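Local coordinates for bacterioferritin (Mycobacterium tuberculosis, PDB 3UOI), which probably stores iron, oxidising ferrous iron with dioxygen at a ferroxidase centre and laying down the ferric mineral inside a haem-containing shell of 24 subunits, at residues E20-Q34 / T46-I60. Sequence-based numbering, arbitrary orientation.
Sequences ELTAINQYFLHSKMQ and TRAESFDEMRHAEEI. With HEM (protoporphyrin IX containing Fe), chain B.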
loop_
_atom_site.group_PDB
_atom_site.type_symbol
_atom_site.label_atom_id
_atom_site.label_comp_id
_atom_site.label_asym_id
_atom_site.label_seq_id
_atom_site.Cartn_x
_atom_site.Cartn_y
_atom_site.Cartn_z
ATOM N N GLU A 20 5.312 24.836 44.713
ATOM C CA GLU A 20 5.245 24.482 43.304
ATOM C C GLU A 20 4.899 25.698 42.456
ATOM O O GLU A 20 5.452 25.883 41.371
ATOM C CB GLU A 20 4.216 23.372 43.077
ATOM C CG GLU A 20 4.526 22.080 43.816
ATOM C CD GLU A 20 5.854 21.477 43.402
ATOM O OE1 GLU A 20 6.217 20.409 43.940
ATOM O OE2 GLU A 20 6.535 22.069 42.539
ATOM N N LEU A 21 3.982 26.526 42.946
ATOM C CA LEU A 21 3.595 27.690 42.220
ATOM C C LEU A 21 4.785 28.644 42.090
ATOM O O LEU A 21 4.996 29.209 41.070
ATOM C CB LEU A 21 2.416 28.331 42.886
ATOM C CG LEU A 21 1.202 27.450 42.903
ATOM C CD1 LEU A 21 0.177 28.206 43.526
ATOM C CD2 LEU A 21 0.806 27.170 41.544
ATOM N N THR A 22 5.555 28.783 43.138
ATOM C CA THR A 22 6.712 29.659 43.092
ATOM C C THR A 22 7.716 29.144 42.061
ATOM O O THR A 22 8.243 29.878 41.282
ATOM C CB THR A 22 7.315 29.707 44.486
ATOM O OG1 THR A 22 6.263 29.637 45.431
ATOM C CG2 THR A 22 8.105 30.915 44.741
ATOM N N ALA A 23 7.919 27.841 42.080
ATOM C CA ALA A 23 8.819 27.160 41.159
ATOM C C ALA A 23 8.389 27.257 39.679
ATOM O O ALA A 23 9.211 27.358 38.807
ATOM C CB ALA A 23 9.034 25.777 41.551
ATOM N N ILE A 24 7.092 27.194 39.436
ATOM C CA ILE A 24 6.627 27.295 38.094
ATOM C C ILE A 24 7.041 28.648 37.598
ATOM O O ILE A 24 7.705 28.755 36.595
ATOM C CB ILE A 24 5.105 27.243 38.031
ATOM C CG1 ILE A 24 4.605 25.822 38.234
ATOM C CG2 ILE A 24 4.680 27.758 36.738
ATOM C CD1 ILE A 24 3.245 25.721 38.590
ATOM N N ASN A 25 6.734 29.671 38.374
ATOM C CA ASN A 25 7.133 30.989 37.963
ATOM C C ASN A 25 8.656 31.213 37.894
ATOM O O ASN A 25 9.150 31.822 37.025
ATOM C CB ASN A 25 6.493 32.035 38.826
ATOM C CG ASN A 25 5.036 32.094 38.650
ATOM O OD1 ASN A 25 4.466 31.155 38.264
ATOM N ND2 ASN A 25 4.443 33.211 38.924
ATOM N N GLN A 26 9.373 30.716 38.855
ATOM C CA GLN A 26 10.777 30.969 38.798
ATOM C C GLN A 26 11.369 30.269 37.623
ATOM O O GLN A 26 12.076 30.875 36.890
ATOM C CB GLN A 26 11.480 30.636 40.106
ATOM C CG GLN A 26 12.960 30.940 40.197
ATOM C CD GLN A 26 13.463 30.700 41.578
ATOM O OE1 GLN A 26 13.021 31.308 42.502
ATOM N NE2 GLN A 26 14.391 29.794 41.716
ATOM N N TYR A 27 11.007 29.010 37.441
ATOM C CA TYR A 27 11.549 28.203 36.387
ATOM C C TYR A 27 11.172 28.733 35.019
ATOM O O TYR A 27 11.964 28.782 34.139
ATOM C CB TYR A 27 11.185 26.706 36.525
ATOM C CG TYR A 27 11.716 25.954 37.763
ATOM C CD1 TYR A 27 12.657 26.494 38.586
ATOM C CD2 TYR A 27 11.256 24.718 38.093
ATOM C CE1 TYR A 27 13.108 25.830 39.716
ATOM C CE2 TYR A 27 11.723 24.043 39.230
ATOM C CZ TYR A 27 12.642 24.613 40.048
ATOM O OH TYR A 27 13.122 23.971 41.192
ATOM N N PHE A 28 9.939 29.142 34.887
ATOM C CA PHE A 28 9.510 29.621 33.583
ATOM C C PHE A 28 10.231 30.863 33.156
ATOM O O PHE A 28 10.804 30.870 32.123
ATOM C CB PHE A 28 8.013 29.910 33.535
ATOM C CG PHE A 28 7.461 30.066 32.131
ATOM C CD1 PHE A 28 7.091 28.958 31.378
ATOM C CD2 PHE A 28 7.304 31.301 31.561
ATOM C CE1 PHE A 28 6.571 29.100 30.104
ATOM C CE2 PHE A 28 6.783 31.421 30.272
ATOM C CZ PHE A 28 6.422 30.322 29.566
ATOM N N LEU A 29 10.230 31.873 34.021
ATOM C CA LEU A 29 10.837 33.154 33.717
ATOM C C LEU A 29 12.306 32.967 33.455
ATOM O O LEU A 29 12.820 33.547 32.596
ATOM C CB LEU A 29 10.599 34.184 34.777
ATOM C CG LEU A 29 11.194 35.537 34.484
ATOM C CD1 LEU A 29 10.437 36.299 33.500
ATOM C CD2 LEU A 29 11.275 36.285 35.720
ATOM N N HIS A 30 12.935 32.076 34.184
ATOM C CA HIS A 30 14.317 31.737 33.940
ATOM C C HIS A 30 14.530 31.159 32.530
ATOM O O HIS A 30 15.471 31.509 31.877
ATOM C CB HIS A 30 14.858 30.772 34.985
ATOM C CG HIS A 30 15.380 31.439 36.210
ATOM N ND1 HIS A 30 15.941 30.745 37.246
ATOM C CD2 HIS A 30 15.411 32.731 36.567
ATOM C CE1 HIS A 30 16.285 31.582 38.194
ATOM N NE2 HIS A 30 15.970 32.794 37.805
ATOM N N SER A 31 13.619 30.300 32.095
ATOM C CA SER A 31 13.672 29.751 30.754
ATOM C C SER A 31 13.506 30.801 29.639
ATOM O O SER A 31 14.195 30.761 28.660
ATOM C CB SER A 31 12.749 28.558 30.585
ATOM O OG SER A 31 11.555 28.899 30.057
ATOM N N LYS A 32 12.592 31.730 29.816
ATOM C CA LYS A 32 12.444 32.834 28.898
ATOM C C LYS A 32 13.673 33.739 28.881
ATOM O O LYS A 32 14.043 34.225 27.857
ATOM C CB LYS A 32 11.241 33.669 29.234
ATOM C CG LYS A 32 9.972 32.963 29.250
ATOM C CD LYS A 32 9.618 32.295 27.983
ATOM C CE LYS A 32 9.333 33.219 26.857
ATOM N NZ LYS A 32 9.465 32.593 25.608
ATOM N N MET A 33 14.234 33.996 30.051
ATOM C CA MET A 33 15.411 34.806 30.186
ATOM C C MET A 33 16.561 34.101 29.525
ATOM O O MET A 33 17.366 34.734 28.939
ATOM C CB MET A 33 15.767 35.098 31.636
ATOM C CG MET A 33 14.884 36.046 32.433
ATOM S SD MET A 33 15.465 36.308 34.126
ATOM C CE MET A 33 16.909 37.283 33.997
ATOM N N GLN A 34 16.641 32.787 29.668
ATOM C CA GLN A 34 17.690 32.010 29.019
ATOM C C GLN A 34 17.546 32.052 27.495
ATOM O O GLN A 34 18.466 32.246 26.785
ATOM C CB GLN A 34 17.781 30.596 29.561
ATOM C CG GLN A 34 18.143 30.501 30.984
ATOM C CD GLN A 34 17.904 29.155 31.640
ATOM O OE1 GLN A 34 17.453 28.229 31.035
ATOM N NE2 GLN A 34 18.240 29.062 32.884
ATOM N N THR A 46 15.077 24.024 30.870
ATOM C CA THR A 46 14.545 24.789 31.958
ATOM C C THR A 46 13.010 24.906 31.831
ATOM O O THR A 46 12.348 24.887 32.769
ATOM C CB THR A 46 15.184 26.172 32.115
ATOM O OG1 THR A 46 16.604 26.087 32.196
ATOM C CG2 THR A 46 14.701 26.791 33.352
ATOM N N ARG A 47 12.515 25.025 30.623
ATOM C CA ARG A 47 11.067 25.119 30.333
ATOM C C ARG A 47 10.295 23.883 30.740
ATOM O O ARG A 47 9.249 23.956 31.282
ATOM C CB ARG A 47 10.842 25.299 28.843
ATOM C CG ARG A 47 9.457 25.650 28.420
ATOM C CD ARG A 47 9.367 25.860 26.953
ATOM N NE ARG A 47 8.011 26.046 26.530
ATOM C CZ ARG A 47 7.426 27.206 26.465
ATOM N NH1 ARG A 47 8.111 28.261 26.738
ATOM N NH2 ARG A 47 6.180 27.307 26.100
ATOM N N ALA A 48 10.890 22.753 30.444
ATOM C CA ALA A 48 10.409 21.429 30.741
ATOM C C ALA A 48 10.358 21.295 32.239
ATOM O O ALA A 48 9.521 20.649 32.760
ATOM C CB ALA A 48 11.287 20.404 30.146
ATOM N N GLU A 49 11.300 21.887 32.930
ATOM C CA GLU A 49 11.274 21.814 34.373
ATOM C C GLU A 49 10.041 22.551 34.947
ATOM O O GLU A 49 9.418 22.096 35.855
ATOM C CB GLU A 49 12.593 22.259 34.992
ATOM C CG GLU A 49 13.815 21.435 34.596
ATOM C CD GLU A 49 13.964 20.138 35.341
ATOM O OE1 GLU A 49 13.145 19.830 36.151
ATOM O OE2 GLU A 49 14.905 19.419 35.110
ATOM N N SER A 50 9.707 23.688 34.378
ATOM C CA SER A 50 8.574 24.438 34.848
ATOM C C SER A 50 7.255 23.660 34.637
ATOM O O SER A 50 6.383 23.711 35.439
ATOM C CB SER A 50 8.547 25.843 34.294
ATOM O OG SER A 50 7.908 25.903 33.089
ATOM N N PHE A 51 7.188 22.967 33.515
ATOM C CA PHE A 51 6.076 22.144 33.129
ATOM C C PHE A 51 5.953 21.025 34.099
ATOM O O PHE A 51 4.889 20.663 34.456
ATOM C CB PHE A 51 6.188 21.673 31.691
ATOM C CG PHE A 51 5.829 22.726 30.682
ATOM C CD1 PHE A 51 6.212 24.010 30.835
ATOM C CD2 PHE A 51 5.104 22.435 29.610
ATOM C CE1 PHE A 51 5.895 24.958 29.939
ATOM C CE2 PHE A 51 4.775 23.425 28.714
ATOM C CZ PHE A 51 5.190 24.674 28.897
ATOM N N ASP A 52 7.090 20.483 34.524
ATOM C CA ASP A 52 7.102 19.399 35.497
ATOM C C ASP A 52 6.551 19.894 36.827
ATOM O O ASP A 52 5.803 19.188 37.504
ATOM C CB ASP A 52 8.521 18.859 35.680
ATOM C CG ASP A 52 8.987 18.030 34.499
ATOM O OD1 ASP A 52 8.129 17.596 33.701
ATOM O OD2 ASP A 52 10.210 17.813 34.369
ATOM N N GLU A 53 6.925 21.116 37.194
ATOM C CA GLU A 53 6.450 21.723 38.430
ATOM C C GLU A 53 4.959 22.013 38.325
ATOM O O GLU A 53 4.206 21.810 39.279
ATOM C CB GLU A 53 7.219 23.012 38.727
ATOM C CG GLU A 53 8.072 22.950 39.983
ATOM C CD GLU A 53 8.575 21.549 40.277
ATOM O OE1 GLU A 53 9.397 21.034 39.490
ATOM O OE2 GLU A 53 8.149 20.966 41.295
ATOM N N MET A 54 4.536 22.484 37.155
ATOM C CA MET A 54 3.131 22.779 36.912
ATOM C C MET A 54 2.299 21.516 37.092
ATOM O O MET A 54 1.214 21.551 37.675
ATOM C CB MET A 54 2.936 23.345 35.505
ATOM C CG MET A 54 3.200 24.837 35.394
ATOM S SD MET A 54 2.798 25.495 33.764
ATOM C CE MET A 54 4.285 26.424 33.398
ATOM N N ARG A 55 2.816 20.400 36.588
ATOM C CA ARG A 55 2.137 19.117 36.715
ATOM C C ARG A 55 2.029 18.730 38.183
ATOM O O ARG A 55 1.010 18.200 38.625
ATOM C CB ARG A 55 2.885 18.034 35.936
ATOM C CG ARG A 55 2.386 17.836 34.514
ATOM C CD ARG A 55 2.855 16.506 33.945
ATOM N NE ARG A 55 4.287 16.508 33.662
ATOM C CZ ARG A 55 4.859 17.237 32.709
ATOM N NH1 ARG A 55 4.121 18.029 31.944
ATOM N NH2 ARG A 55 6.170 17.175 32.522
ATOM N N HIS A 56 3.090 19.002 38.937
ATOM C CA HIS A 56 3.111 18.706 40.370
ATOM C C HIS A 56 2.010 19.533 41.084
ATOM O O HIS A 56 1.321 19.033 41.917
ATOM C CB HIS A 56 4.446 19.030 40.981
ATOM C CG HIS A 56 5.508 18.037 40.706
ATOM N ND1 HIS A 56 6.835 18.354 40.775
ATOM C CD2 HIS A 56 5.447 16.735 40.381
ATOM C CE1 HIS A 56 7.544 17.287 40.516
ATOM N NE2 HIS A 56 6.729 16.292 40.265
ATOM N N ALA A 57 1.863 20.791 40.689
ATOM C CA ALA A 57 0.857 21.674 41.250
ATOM C C ALA A 57 -0.546 21.115 40.969
ATOM O O ALA A 57 -1.342 20.987 41.866
ATOM C CB ALA A 57 1.004 22.999 40.719
ATOM N N GLU A 58 -0.804 20.701 39.755
ATOM C CA GLU A 58 -2.097 20.104 39.465
ATOM C C GLU A 58 -2.329 18.833 40.275
ATOM O O GLU A 58 -3.373 18.626 40.780
ATOM C CB GLU A 58 -2.221 19.760 37.992
ATOM C CG GLU A 58 -3.434 18.924 37.627
ATOM C CD GLU A 58 -3.795 18.957 36.153
ATOM O OE1 GLU A 58 -2.933 19.202 35.348
ATOM O OE2 GLU A 58 -4.932 18.729 35.825
ATOM N N GLU A 59 -1.332 17.995 40.388
ATOM C CA GLU A 59 -1.497 16.771 41.130
ATOM C C GLU A 59 -1.844 17.016 42.592
ATOM O O GLU A 59 -2.719 16.403 43.108
ATOM C CB GLU A 59 -0.303 15.853 40.936
ATOM C CG GLU A 59 -0.247 15.411 39.508
ATOM C CD GLU A 59 0.898 14.537 39.126
ATOM O OE1 GLU A 59 1.488 13.848 39.954
ATOM O OE2 GLU A 59 1.172 14.521 37.934
ATOM N N ILE A 60 -1.165 17.946 43.210
ATOM C CA ILE A 60 -1.450 18.274 44.608
ATOM C C ILE A 60 -2.849 18.840 44.744
ATOM O O ILE A 60 -3.568 18.528 45.661
ATOM C CB ILE A 60 -0.413 19.227 45.212
ATOM C CG1 ILE A 60 0.902 18.531 45.323
ATOM C CG2 ILE A 60 -0.763 19.637 46.551
ATOM C CD1 ILE A 60 2.077 19.407 45.176
HETATM C CHA HEM B . 1.042 24.090 30.056
HETATM C CHB HEM B . 2.753 28.545 30.665
HETATM C CHC HEM B . 1.035 28.515 35.176
HETATM C CHD HEM B . -0.905 24.133 34.531
HETATM C C1A HEM B . 1.511 25.348 29.742
HETATM C C2A HEM B . 1.770 25.918 28.440
HETATM C C3A HEM B . 2.264 27.156 28.648
HETATM C C4A HEM B . 2.323 27.397 30.044
HETATM C CMA HEM B . 2.684 28.209 27.612
HETATM C CAA HEM B . 1.498 25.145 27.117
HETATM C CBA HEM B . -0.012 24.866 27.053
HETATM C CGA HEM B . -0.688 25.140 25.715
HETATM O O1A HEM B . -1.950 25.384 25.647
HETATM O O2A HEM B . 0.033 25.101 24.681
HETATM C C1B HEM B . 2.488 28.914 31.973
HETATM C C2B HEM B . 3.004 30.096 32.653
HETATM C C3B HEM B . 2.519 30.108 33.889
HETATM C C4B HEM B . 1.697 28.907 34.035
HETATM C CMB HEM B . 3.916 31.205 32.062
HETATM C CAB HEM B . 2.849 31.239 34.906
HETATM C CBB HEM B . 2.625 31.077 36.205
HETATM C C1C HEM B . 0.344 27.339 35.440
HETATM C C2C HEM B . -0.214 26.939 36.729
HETATM C C3C HEM B . -0.775 25.728 36.518
HETATM C C4C HEM B . -0.523 25.302 35.147
HETATM C CMC HEM B . -0.181 27.778 38.038
HETATM C CAC HEM B . -1.526 24.864 37.530
HETATM C CBC HEM B . -1.591 23.565 37.218
HETATM C C1D HEM B . -0.481 23.696 33.299
HETATM C C2D HEM B . -0.668 22.358 32.811
HETATM C C3D HEM B . -0.051 22.388 31.425
HETATM C C4D HEM B . 0.419 23.701 31.231
HETATM C CMD HEM B . -1.408 21.169 33.511
HETATM C CAD HEM B . 0.029 21.279 30.395
HETATM C CBD HEM B . 1.179 20.390 30.840
HETATM C CGD HEM B . 1.369 19.390 29.737
HETATM O O1D HEM B . 1.193 19.759 28.533
HETATM O O2D HEM B . 1.680 18.233 30.073
HETATM N NA HEM B . 1.886 26.276 30.667
HETATM N NB HEM B . 1.712 28.185 32.843
HETATM N NC HEM B . 0.123 26.311 34.547
HETATM N ND HEM B . 0.221 24.478 32.397
HETATM FE FE HEM B . 0.965 26.228 32.644
HETATM O O HOH W 1 10.791 28.641 27.388
HETATM O O HOH W 2 17.527 27.155 35.191
#
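T46 opens the contact by donating its hydroxyl to Q34: OG1 lies 2.6 Å from Q34 OE1, in the plane of the amide and on a lone pair of the oxygen. With OG1 committed there, T46 CG2 rests against Y27 O. R47 runs out extended, CG anti to its backbone N (chi1 -170°), beside F28, so that F28 CE1 sits over a face of the guanidinium, 3.8 Å from R47 NH1. A water joins R47 NH1 to S31 OG, and NH1 also forms a salt bridge with E58 of the second subunit. S50 is small enough to let the antiparallel helices close in, its CB 3.6 Å from Y27 CB, while its OG hydrogen-bonds to the R47 carbonyl and meets the edge of the F28 ring. One face of that ring carries the haem methyl CMB. Next comes E53, packed among E20, A23, I24 and Y27; its OE1 lies in the plane of the Y27 ring, at the edge, 3.8 Å from CE2. M54 crosses I24 at about a right angle, tightly, with CG 3.3 Å from I24 CD1, and its SD binds the haem iron at 2.3 Å, as does M54 of the second subunit. H56, A57 and I60 complete the hollow that takes E20, whose OE1 is hydrogen-bonded by Q16; H56 NE2 hydrogen-bonds D128. Two chemistries thus share one helix pair of the four-helix ferritin bundle: E20, E53 and H56, predicted iron ligands, face the bundle interior, a set consistent with holding a cation, while neighbouring M54 faces the dimer interface and its haem.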